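Local coordinates for putative uncharacterized protein PH1404 (Pyrococcus horikoshii, PDB 3AF6) that probably terminates transcription in archaea as a zinc-dependent ribonuclease of the beta-CASP family, cutting nascent RNA at the exit channel of RNA polymerase and then degrading it, at residues Thr192-Arg202 / Tyr229-Phe240; Glu409-His417 / Val439-Ala447. All coordinates share one frame; numbering follows the deposited sequence.

Contact 1. Residues Thr192-Arg202 / Tyr229-Phe240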
loop_
_atom_site.group_PDB
_atom_site.type_symbol
_atom_site.label_atom_id
_atom_site.label_comp_id
_atom_site.label_asym_id
_atom_site.label_seq_id
_atom_site.Cartn_x
_atom_site.Cartn_y
_atom_site.Cartn_z
ATOM N N THR A 192 9.560 -16.416 -11.179
ATOM C CA THR A 192 10.927 -16.356 -10.725
ATOM C C THR A 192 11.085 -15.408 -9.559
ATOM O O THR A 192 10.578 -14.289 -9.594
ATOM C CB THR A 192 11.829 -15.895 -11.863
ATOM O OG1 THR A 192 11.663 -16.789 -12.960
ATOM C CG2 THR A 192 13.287 -15.885 -11.435
ATOM N N GLY A 193 11.784 -15.854 -8.522
ATOM C CA GLY A 193 12.001 -14.991 -7.375
ATOM C C GLY A 193 13.233 -14.120 -7.589
ATOM O O GLY A 193 14.356 -14.618 -7.769
ATOM N N LEU A 194 13.034 -12.810 -7.589
ATOM C CA LEU A 194 14.149 -11.896 -7.766
ATOM C C LEU A 194 14.614 -11.415 -6.393
ATOM O O LEU A 194 15.668 -10.779 -6.261
ATOM C CB LEU A 194 13.723 -10.719 -8.647
ATOM C CG LEU A 194 13.416 -11.173 -10.079
ATOM C CD1 LEU A 194 12.960 -9.997 -10.934
ATOM C CD2 LEU A 194 14.671 -11.812 -10.669
ATOM N N GLY A 195 13.818 -11.754 -5.379
ATOM C CA GLY A 195 14.119 -11.366 -4.014
ATOM C C GLY A 195 12.940 -11.623 -3.102
ATOM O O GLY A 195 11.785 -11.447 -3.495
ATOM N N GLY A 196 13.214 -12.030 -1.872
ATOM C CA GLY A 196 12.125 -12.303 -0.960
ATOM C C GLY A 196 11.797 -13.782 -0.897
ATOM O O GLY A 196 10.801 -14.181 -0.295
ATOM N N PHE A 197 12.606 -14.604 -1.553
ATOM C CA PHE A 197 12.399 -16.046 -1.494
ATOM C C PHE A 197 13.419 -16.508 -0.467
ATOM O O PHE A 197 14.576 -16.100 -0.523
ATOM C CB PHE A 197 12.660 -16.699 -2.857
ATOM C CG PHE A 197 11.484 -16.636 -3.803
ATOM C CD1 PHE A 197 10.603 -15.554 -3.780
ATOM C CD2 PHE A 197 11.265 -17.659 -4.726
ATOM C CE1 PHE A 197 9.513 -15.490 -4.664
ATOM C CE2 PHE A 197 10.178 -17.609 -5.620
ATOM C CZ PHE A 197 9.298 -16.520 -5.589
ATOM N N ARG A 198 12.984 -17.326 0.486
ATOM C CA ARG A 198 13.861 -17.826 1.546
ATOM C C ARG A 198 14.541 -16.707 2.337
ATOM O O ARG A 198 15.599 -16.902 2.931
ATOM C CB ARG A 198 14.921 -18.778 0.978
ATOM C CG ARG A 198 14.458 -20.228 0.868
ATOM C CD ARG A 198 15.604 -21.155 0.458
ATOM N NE ARG A 198 15.132 -22.478 0.057
ATOM C CZ ARG A 198 14.892 -23.484 0.897
ATOM N NH1 ARG A 198 15.091 -23.325 2.205
ATOM N NH2 ARG A 198 14.433 -24.642 0.428
ATOM N N GLU A 199 13.915 -15.537 2.347
ATOM C CA GLU A 199 14.454 -14.395 3.067
ATOM C C GLU A 199 13.324 -13.390 3.290
ATOM O O GLU A 199 12.286 -13.464 2.645
ATOM C CB GLU A 199 15.590 -13.747 2.252
ATOM C CG GLU A 199 15.146 -12.620 1.306
ATOM C CD GLU A 199 16.179 -12.257 0.233
ATOM O OE1 GLU A 199 17.388 -12.161 0.533
ATOM O OE2 GLU A 199 15.771 -12.046 -0.926
ATOM N N VAL A 200 13.518 -12.476 4.231
ATOM C CA VAL A 200 12.544 -11.422 4.487
ATOM C C VAL A 200 13.163 -10.220 3.775
ATOM O O VAL A 200 14.382 -10.033 3.814
ATOM C CB VAL A 200 12.437 -11.108 6.000
ATOM C CG1 VAL A 200 11.720 -9.792 6.206
ATOM C CG2 VAL A 200 11.690 -12.224 6.723
ATOM N N GLY A 201 12.366 -9.414 3.091
ATOM C CA GLY A 201 12.976 -8.268 2.437
ATOM C C GLY A 201 13.174 -8.338 0.934
ATOM O O GLY A 201 13.298 -9.413 0.347
ATOM N N ARG A 202 13.207 -7.153 0.328
ATOM C CA ARG A 202 13.368 -6.970 -1.108
ATOM C C ARG A 202 12.495 -7.893 -1.959
ATOM O O ARG A 202 12.938 -8.374 -3.006
ATOM C CB ARG A 202 14.846 -7.104 -1.515
ATOM C CG ARG A 202 15.460 -8.477 -1.288
ATOM C CD ARG A 202 16.795 -8.607 -1.974
ATOM N NE ARG A 202 17.444 -9.855 -1.596
ATOM C CZ ARG A 202 18.633 -10.254 -2.046
ATOM N NH1 ARG A 202 19.310 -9.497 -2.898
ATOM N NH2 ARG A 202 19.143 -11.409 -1.640
ATOM N N TYR A 229 24.209 -5.978 -3.084
ATOM C CA TYR A 229 23.951 -7.305 -3.629
ATOM C C TYR A 229 22.978 -8.069 -2.701
ATOM O O TYR A 229 22.335 -9.046 -3.101
ATOM C CB TYR A 229 25.265 -8.081 -3.828
ATOM C CG TYR A 229 25.051 -9.502 -4.306
ATOM C CD1 TYR A 229 24.504 -9.770 -5.568
ATOM C CD2 TYR A 229 25.281 -10.582 -3.444
ATOM C CE1 TYR A 229 24.174 -11.085 -5.950
ATOM C CE2 TYR A 229 24.958 -11.891 -3.812
ATOM C CZ TYR A 229 24.399 -12.135 -5.056
ATOM O OH TYR A 229 24.007 -13.423 -5.357
ATOM N N LYS A 230 22.860 -7.608 -1.463
ATOM C CA LYS A 230 21.955 -8.230 -0.509
ATOM C C LYS A 230 20.734 -7.335 -0.294
ATOM O O LYS A 230 19.699 -7.793 0.192
ATOM C CB LYS A 230 22.665 -8.452 0.827
ATOM C CG LYS A 230 22.976 -9.904 1.155
ATOM C CD LYS A 230 21.696 -10.721 1.351
ATOM C CE LYS A 230 22.010 -12.179 1.667
ATOM N NZ LYS A 230 20.797 -13.059 1.647
ATOM N N ALA A 231 20.854 -6.070 -0.686
ATOM C CA ALA A 231 19.783 -5.098 -0.504
ATOM C C ALA A 231 18.806 -4.936 -1.653
ATOM O O ALA A 231 17.679 -4.471 -1.446
ATOM C CB ALA A 231 20.382 -3.733 -0.175
ATOM N N PHE A 232 19.226 -5.288 -2.864
ATOM C CA PHE A 232 18.349 -5.128 -4.016
ATOM C C PHE A 232 17.899 -6.421 -4.642
ATOM O O PHE A 232 18.532 -7.460 -4.481
ATOM C CB PHE A 232 19.030 -4.348 -5.148
ATOM C CG PHE A 232 19.629 -3.043 -4.739
ATOM C CD1 PHE A 232 19.206 -2.383 -3.591
ATOM C CD2 PHE A 232 20.602 -2.449 -5.544
ATOM C CE1 PHE A 232 19.733 -1.158 -3.249
ATOM C CE2 PHE A 232 21.141 -1.219 -5.216
ATOM C CZ PHE A 232 20.707 -0.567 -4.063
ATOM N N PRO A 233 16.782 -6.369 -5.370
ATOM C CA PRO A 233 16.255 -7.547 -6.057
ATOM C C PRO A 233 17.331 -7.877 -7.103
ATOM O O PRO A 233 18.095 -7.003 -7.509
ATOM C CB PRO A 233 14.982 -7.019 -6.709
ATOM C CG PRO A 233 14.509 -6.031 -5.722
ATOM C CD PRO A 233 15.778 -5.294 -5.331
ATOM N N HIS A 234 17.395 -9.125 -7.540
ATOM C CA HIS A 234 18.396 -9.518 -8.519
ATOM C C HIS A 234 18.276 -8.906 -9.902
ATOM O O HIS A 234 17.595 -9.447 -10.771
ATOM C CB HIS A 234 18.426 -11.030 -8.653
ATOM C CG HIS A 234 19.227 -11.700 -7.593
ATOM N ND1 HIS A 234 20.603 -11.750 -7.626
ATOM C CD2 HIS A 234 18.854 -12.315 -6.448
ATOM C CE1 HIS A 234 21.044 -12.369 -6.547
ATOM N NE2 HIS A 234 20.002 -12.721 -5.817
ATOM N N PHE A 235 18.957 -7.782 -10.098
ATOM C CA PHE A 235 18.989 -7.103 -11.391
ATOM C C PHE A 235 19.880 -7.938 -12.291
ATOM O O PHE A 235 19.848 -7.803 -13.516
ATOM C CB PHE A 235 19.615 -5.713 -11.261
ATOM C CG PHE A 235 18.649 -4.643 -10.866
ATOM C CD1 PHE A 235 17.844 -4.033 -11.819
ATOM C CD2 PHE A 235 18.571 -4.212 -9.548
ATOM C CE1 PHE A 235 16.978 -2.997 -11.464
ATOM C CE2 PHE A 235 17.704 -3.176 -9.188
ATOM C CZ PHE A 235 16.912 -2.571 -10.147
ATOM N N ASP A 236 20.682 -8.795 -11.662
ATOM C CA ASP A 236 21.598 -9.645 -12.398
ATOM C C ASP A 236 20.981 -10.955 -12.893
ATOM O O ASP A 236 21.694 -11.915 -13.163
ATOM C CB ASP A 236 22.864 -9.919 -11.561
ATOM C CG ASP A 236 22.575 -10.676 -10.278
ATOM O OD1 ASP A 236 21.387 -10.755 -9.894
ATOM O OD2 ASP A 236 23.537 -11.177 -9.644
ATOM N N ALA A 237 19.658 -11.006 -13.005
ATOM C CA ALA A 237 19.007 -12.210 -13.529
ATOM C C ALA A 237 18.858 -12.001 -15.041
ATOM O O ALA A 237 18.270 -11.020 -15.483
ATOM C CB ALA A 237 17.646 -12.412 -12.879
ATOM N N PRO A 238 19.405 -12.914 -15.856
ATOM C CA PRO A 238 19.317 -12.790 -17.317
ATOM C C PRO A 238 17.919 -12.454 -17.822
ATOM O O PRO A 238 17.739 -11.549 -18.634
ATOM C CB PRO A 238 19.771 -14.161 -17.808
ATOM C CG PRO A 238 20.687 -14.632 -16.734
ATOM C CD PRO A 238 19.995 -14.209 -15.472
ATOM N N GLU A 239 16.931 -13.200 -17.336
ATOM C CA GLU A 239 15.546 -13.011 -17.740
ATOM C C GLU A 239 15.014 -11.629 -17.396
ATOM O O GLU A 239 14.286 -11.033 -18.189
ATOM C CB GLU A 239 14.665 -14.066 -17.089
ATOM C CG GLU A 239 14.816 -14.118 -15.592
ATOM C CD GLU A 239 15.849 -15.116 -15.159
ATOM O OE1 GLU A 239 15.458 -16.111 -14.526
ATOM O OE2 GLU A 239 17.043 -14.919 -15.451
ATOM N N PHE A 240 15.373 -11.125 -16.215
ATOM C CA PHE A 240 14.927 -9.804 -15.786
ATOM C C PHE A 240 15.629 -8.714 -16.600
ATOM O O PHE A 240 14.976 -7.761 -17.041
ATOM C CB PHE A 240 15.165 -9.620 -14.280
ATOM C CG PHE A 240 14.581 -8.348 -13.718
ATOM C CD1 PHE A 240 13.353 -7.865 -14.165
ATOM C CD2 PHE A 240 15.251 -7.637 -12.725
ATOM C CE1 PHE A 240 12.804 -6.688 -13.630
ATOM C CE2 PHE A 240 14.712 -6.463 -12.185
ATOM C CZ PHE A 240 13.490 -5.988 -12.637
#

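Contact 2. Residues Glu409-His417 / Val439-Ala447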
loop_
_atom_site.group_PDB
_atom_site.type_symbol
_atom_site.label_atom_id
_atom_site.label_comp_id
_atom_site.label_asym_id
_atom_site.label_seq_id
_atom_site.Cartn_x
_atom_site.Cartn_y
_atom_site.Cartn_z
ATOM N N GLU A 409 -1.846 -6.629 24.849
ATOM C CA GLU A 409 -2.432 -5.341 25.196
ATOM C C GLU A 409 -2.217 -5.091 26.680
ATOM O O GLU A 409 -1.781 -4.014 27.091
ATOM C CB GLU A 409 -3.926 -5.358 24.894
ATOM C CG GLU A 409 -4.601 -4.020 25.047
ATOM C CD GLU A 409 -6.094 -4.090 24.781
ATOM O OE1 GLU A 409 -6.852 -4.445 25.719
ATOM O OE2 GLU A 409 -6.506 -3.798 23.630
ATOM N N LYS A 410 -2.514 -6.103 27.483
ATOM C CA LYS A 410 -2.359 -5.980 28.917
ATOM C C LYS A 410 -0.909 -5.812 29.338
ATOM O O LYS A 410 -0.618 -5.117 30.311
ATOM C CB LYS A 410 -2.978 -7.187 29.625
ATOM C CG LYS A 410 -4.494 -7.289 29.450
ATOM C CD LYS A 410 -5.093 -8.268 30.437
ATOM C CE LYS A 410 -6.587 -8.455 30.219
ATOM N NZ LYS A 410 -7.165 -9.322 31.286
ATOM N N ARG A 411 0.002 -6.440 28.601
ATOM C CA ARG A 411 1.423 -6.353 28.915
ATOM C C ARG A 411 1.936 -4.954 28.563
ATOM O O ARG A 411 2.773 -4.397 29.257
ATOM C CB ARG A 411 2.195 -7.413 28.127
ATOM C CG ARG A 411 3.559 -7.747 28.706
ATOM C CD ARG A 411 3.522 -8.998 29.584
ATOM N NE ARG A 411 3.361 -10.216 28.791
ATOM C CZ ARG A 411 3.395 -11.450 29.291
ATOM N NH1 ARG A 411 3.585 -11.649 30.590
ATOM N NH2 ARG A 411 3.240 -12.494 28.485
ATOM N N LEU A 412 1.414 -4.392 27.481
ATOM C CA LEU A 412 1.811 -3.062 27.046
ATOM C C LEU A 412 1.447 -2.005 28.091
ATOM O O LEU A 412 2.232 -1.099 28.371
ATOM C CB LEU A 412 1.139 -2.720 25.713
ATOM C CG LEU A 412 1.355 -1.286 25.219
ATOM C CD1 LEU A 412 2.825 -1.080 24.911
ATOM C CD2 LEU A 412 0.514 -1.014 23.991
ATOM N N ILE A 413 0.247 -2.115 28.651
ATOM C CA ILE A 413 -0.220 -1.177 29.668
ATOM C C ILE A 413 0.569 -1.389 30.946
ATOM O O ILE A 413 0.851 -0.446 31.685
ATOM C CB ILE A 413 -1.706 -1.391 29.985
ATOM C CG1 ILE A 413 -2.551 -0.978 28.787
ATOM C CG2 ILE A 413 -2.093 -0.603 31.204
ATOM C CD1 ILE A 413 -2.276 0.442 28.321
ATOM N N GLU A 414 0.917 -2.646 31.187
ATOM C CA GLU A 414 1.668 -3.042 32.360
ATOM C C GLU A 414 3.035 -2.373 32.354
ATOM O O GLU A 414 3.352 -1.593 33.254
ATOM C CB GLU A 414 1.807 -4.560 32.368
ATOM C CG GLU A 414 2.607 -5.138 33.505
ATOM C CD GLU A 414 2.561 -6.658 33.505
ATOM O OE1 GLU A 414 3.265 -7.281 34.330
ATOM O OE2 GLU A 414 1.812 -7.231 32.678
ATOM N N VAL A 415 3.833 -2.667 31.329
ATOM C CA VAL A 415 5.174 -2.100 31.195
ATOM C C VAL A 415 5.188 -0.573 31.299
ATOM O O VAL A 415 6.089 0.002 31.911
ATOM C CB VAL A 415 5.825 -2.528 29.852
ATOM C CG1 VAL A 415 7.099 -1.724 29.595
ATOM C CG2 VAL A 415 6.148 -4.013 29.898
ATOM N N ILE A 416 4.195 0.078 30.699
ATOM C CA ILE A 416 4.113 1.533 30.746
ATOM C C ILE A 416 3.979 2.022 32.191
ATOM O O ILE A 416 4.671 2.955 32.603
ATOM C CB ILE A 416 2.922 2.058 29.908
ATOM C CG1 ILE A 416 3.214 1.866 28.421
ATOM C CG2 ILE A 416 2.672 3.530 30.203
ATOM C CD1 ILE A 416 2.094 2.322 27.515
ATOM N N HIS A 417 3.099 1.388 32.962
ATOM C CA HIS A 417 2.896 1.777 34.353
ATOM C C HIS A 417 4.157 1.606 35.187
ATOM O O HIS A 417 4.539 2.510 35.929
ATOM C CB HIS A 417 1.748 0.976 34.963
ATOM C CG HIS A 417 0.395 1.436 34.519
ATOM N ND1 HIS A 417 -0.744 0.680 34.692
ATOM C CD2 HIS A 417 0.001 2.577 33.905
ATOM C CE1 HIS A 417 -1.783 1.334 34.202
ATOM N NE2 HIS A 417 -1.357 2.489 33.719
ATOM N N VAL A 439 -1.131 0.275 17.466
ATOM C CA VAL A 439 -0.812 0.511 18.864
ATOM C C VAL A 439 -1.510 1.794 19.298
ATOM O O VAL A 439 -1.909 1.939 20.461
ATOM C CB VAL A 439 0.704 0.643 19.077
ATOM C CG1 VAL A 439 1.004 1.105 20.500
ATOM C CG2 VAL A 439 1.369 -0.694 18.803
ATOM N N MET A 440 -1.673 2.727 18.367
ATOM C CA MET A 440 -2.361 3.966 18.707
ATOM C C MET A 440 -3.762 3.617 19.176
ATOM O O MET A 440 -4.157 4.004 20.269
ATOM C CB MET A 440 -2.430 4.916 17.505
ATOM C CG MET A 440 -1.286 5.924 17.466
ATOM S SD MET A 440 -1.011 6.546 15.809
ATOM C CE MET A 440 -2.236 7.887 15.704
ATOM N N MET A 441 -4.500 2.866 18.363
ATOM C CA MET A 441 -5.856 2.474 18.721
ATOM C C MET A 441 -5.882 1.834 20.097
ATOM O O MET A 441 -6.670 2.222 20.956
ATOM C CB MET A 441 -6.420 1.510 17.688
ATOM C CG MET A 441 -6.642 2.146 16.335
ATOM S SD MET A 441 -7.777 3.540 16.410
ATOM C CE MET A 441 -6.674 4.886 16.717
ATOM N N VAL A 442 -5.010 0.863 20.319
ATOM C CA VAL A 442 -4.966 0.221 21.615
ATOM C C VAL A 442 -4.893 1.254 22.739
ATOM O O VAL A 442 -5.632 1.148 23.709
ATOM C CB VAL A 442 -3.777 -0.744 21.733
ATOM C CG1 VAL A 442 -3.677 -1.271 23.147
ATOM C CG2 VAL A 442 -3.962 -1.897 20.773
ATOM N N LEU A 443 -4.027 2.255 22.616
ATOM C CA LEU A 443 -3.915 3.266 23.668
ATOM C C LEU A 443 -5.077 4.260 23.690
ATOM O O LEU A 443 -5.388 4.834 24.732
ATOM C CB LEU A 443 -2.602 4.039 23.532
ATOM C CG LEU A 443 -1.302 3.253 23.699
ATOM C CD1 LEU A 443 -0.124 4.166 23.385
ATOM C CD2 LEU A 443 -1.195 2.701 25.098
ATOM N N GLU A 444 -5.718 4.453 22.540
ATOM C CA GLU A 444 -6.834 5.388 22.424
ATOM C C GLU A 444 -8.121 4.842 23.059
ATOM O O GLU A 444 -8.932 5.604 23.579
ATOM C CB GLU A 444 -7.061 5.736 20.952
ATOM C CG GLU A 444 -7.947 6.951 20.701
ATOM C CD GLU A 444 -9.427 6.669 20.913
ATOM O OE1 GLU A 444 -9.941 5.687 20.333
ATOM O OE2 GLU A 444 -10.078 7.442 21.649
ATOM N N GLU A 445 -8.319 3.527 23.011
ATOM C CA GLU A 445 -9.503 2.951 23.631
ATOM C C GLU A 445 -9.210 2.872 25.113
ATOM O O GLU A 445 -10.105 2.968 25.950
ATOM C CB GLU A 445 -9.800 1.546 23.104
ATOM C CG GLU A 445 -10.971 0.864 23.827
ATOM C CD GLU A 445 -11.494 -0.356 23.092
ATOM O OE1 GLU A 445 -10.753 -1.357 22.990
ATOM O OE2 GLU A 445 -12.650 -0.314 22.613
ATOM N N TYR A 446 -7.939 2.693 25.430
ATOM C CA TYR A 446 -7.525 2.603 26.812
ATOM C C TYR A 446 -7.558 3.994 27.422
ATOM O O TYR A 446 -7.646 4.148 28.639
ATOM C CB TYR A 446 -6.116 2.030 26.890
ATOM C CG TYR A 446 -5.545 2.033 28.275
ATOM C CD1 TYR A 446 -6.070 1.213 29.268
ATOM C CD2 TYR A 446 -4.491 2.881 28.602
ATOM C CE1 TYR A 446 -5.559 1.238 30.565
ATOM C CE2 TYR A 446 -3.968 2.916 29.892
ATOM C CZ TYR A 446 -4.507 2.098 30.871
ATOM O OH TYR A 446 -4.008 2.169 32.159
ATOM N N ALA A 447 -7.481 5.005 26.564
ATOM C CA ALA A 447 -7.506 6.392 27.010
ATOM C C ALA A 447 -8.903 6.796 27.483
ATOM O O ALA A 447 -9.056 7.398 28.543
ATOM C CB ALA A 447 -7.054 7.307 25.878
#

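Contact 1. Residues Thr192-Arg202 / Tyr229-Phe240
Arg202 reaches out of the turn after strand 189-193 and puts its guanidinium among the backbone carbonyls of Tyr229-Phe240, at the edge of the metallo-beta-lactamase domain's active-site region. Arg202 NH1 does the gripping: it donates to Phe232 O at 2.7 Å, close to the guanidinium plane, and more obliquely to Tyr229 O at 3.1 Å. Lys230 O lies over one face of the same group. CG of Arg202 sits between the backbone N and carbonyl carbon (chi1 64°), and from there the chain runs straight out to NE.

Glu199 holds the guanidinium side-on. Its OE1 takes NH2 through the syn lone pair, and Arg202 NE comes to Glu199 OE2 at 2.8 Å from above the carboxylate plane. OE2 also accepts Gly196 N on its anti lone pair, within the same loop, and a bond from Asn644 ND2 near the C-terminus. Lys230 NZ adds only a long salt bridge to OE1. Arg202 NH2 also pairs with a bound sulfate, probably from the crystallisation liquor. The Arg202 side chain lies about 6 Å from that of the zinc ligand Asp260, a place consistent with a phosphate-binding spot but no proof of one.

Toward the strand a backbone bond gives way to apolar contact. Leu194 and Gly195 form a classic beta bulge opposite Ala204, and Leu194 O accepts His234 N at 2.7 Å in a nearly straight bond (167°). The two methyls of Leu194 then part: CD2 rests on Ala237 CB, while CD1 stands over one face of the Phe240 ring, 3.8 Å from its centroid.

Contact 2. Residues Glu409-His417 / Val439-Ala447
The Tyr446 ring carries Ile413 CD1 on one face and has the imidazole of His417 at its edge. CD1 stands 3.4 Å from the ring centroid and 18° off its normal, a CH-pi contact, while Ile413 CG2 lies nearer the phenol end, beside CZ and OH. Tyr446 reaches this place because its CG is anti to the backbone N (chi1 174°), which carries the ring across to helix 405-420. His417 comes from the opposite direction and presents its own edge, with NE2 3.1 Å from Tyr446 OH. One face of the imidazole is covered by Ile413 O, from the preceding turn of its own helix.

Toward the N-terminal end of 439-447 the two helices mesh through branched side chains. Leu443 CD2 fits among three residues of 409-417, with Ile413 CD1 and Ile416 CD1 each 4.1 Å away and Leu412 CD2 just beyond. Leu412 CD2 also meets Val439 CG1. At the far end the aliphatic part of Glu409 lies across Val442, with CG 3.5 Å from Val442 CG1. The carboxylates of Glu409 and Glu445 both form salt bridges with Arg374, which probably offsets the repulsion between the two acids.

The axes of the two segments cross at -73° and come no closer than 11.1 Å, so only side chains bridge the gap. Leu412 also touches strand 544-547, and Ile416 and Val439 touch strand 516-520. Neighbouring helices laid on a parallel sheet in this way belong to the alpha/beta core of the beta-CASP domain.

Contact 1 and contact 2 sit in different domains, their centres 38 Å apart and their nearest atoms about 19 Å apart, and they share no helix or strand. Contact 1 is the more buried and joins the end of a strand and its loop to a loop between two helices, near the zinc site; its chemistry is largely polar, with charged groups and backbone carbonyls meeting near a bound sulfate, and a smaller apolar end. Contact 2, partly buried and away from the annotated sites, relies on aliphatic and aromatic groups, with charge kept to one margin. One shapes the surroundings of a pocket; the other packs together two beta-CASP helices that lie on a parallel sheet.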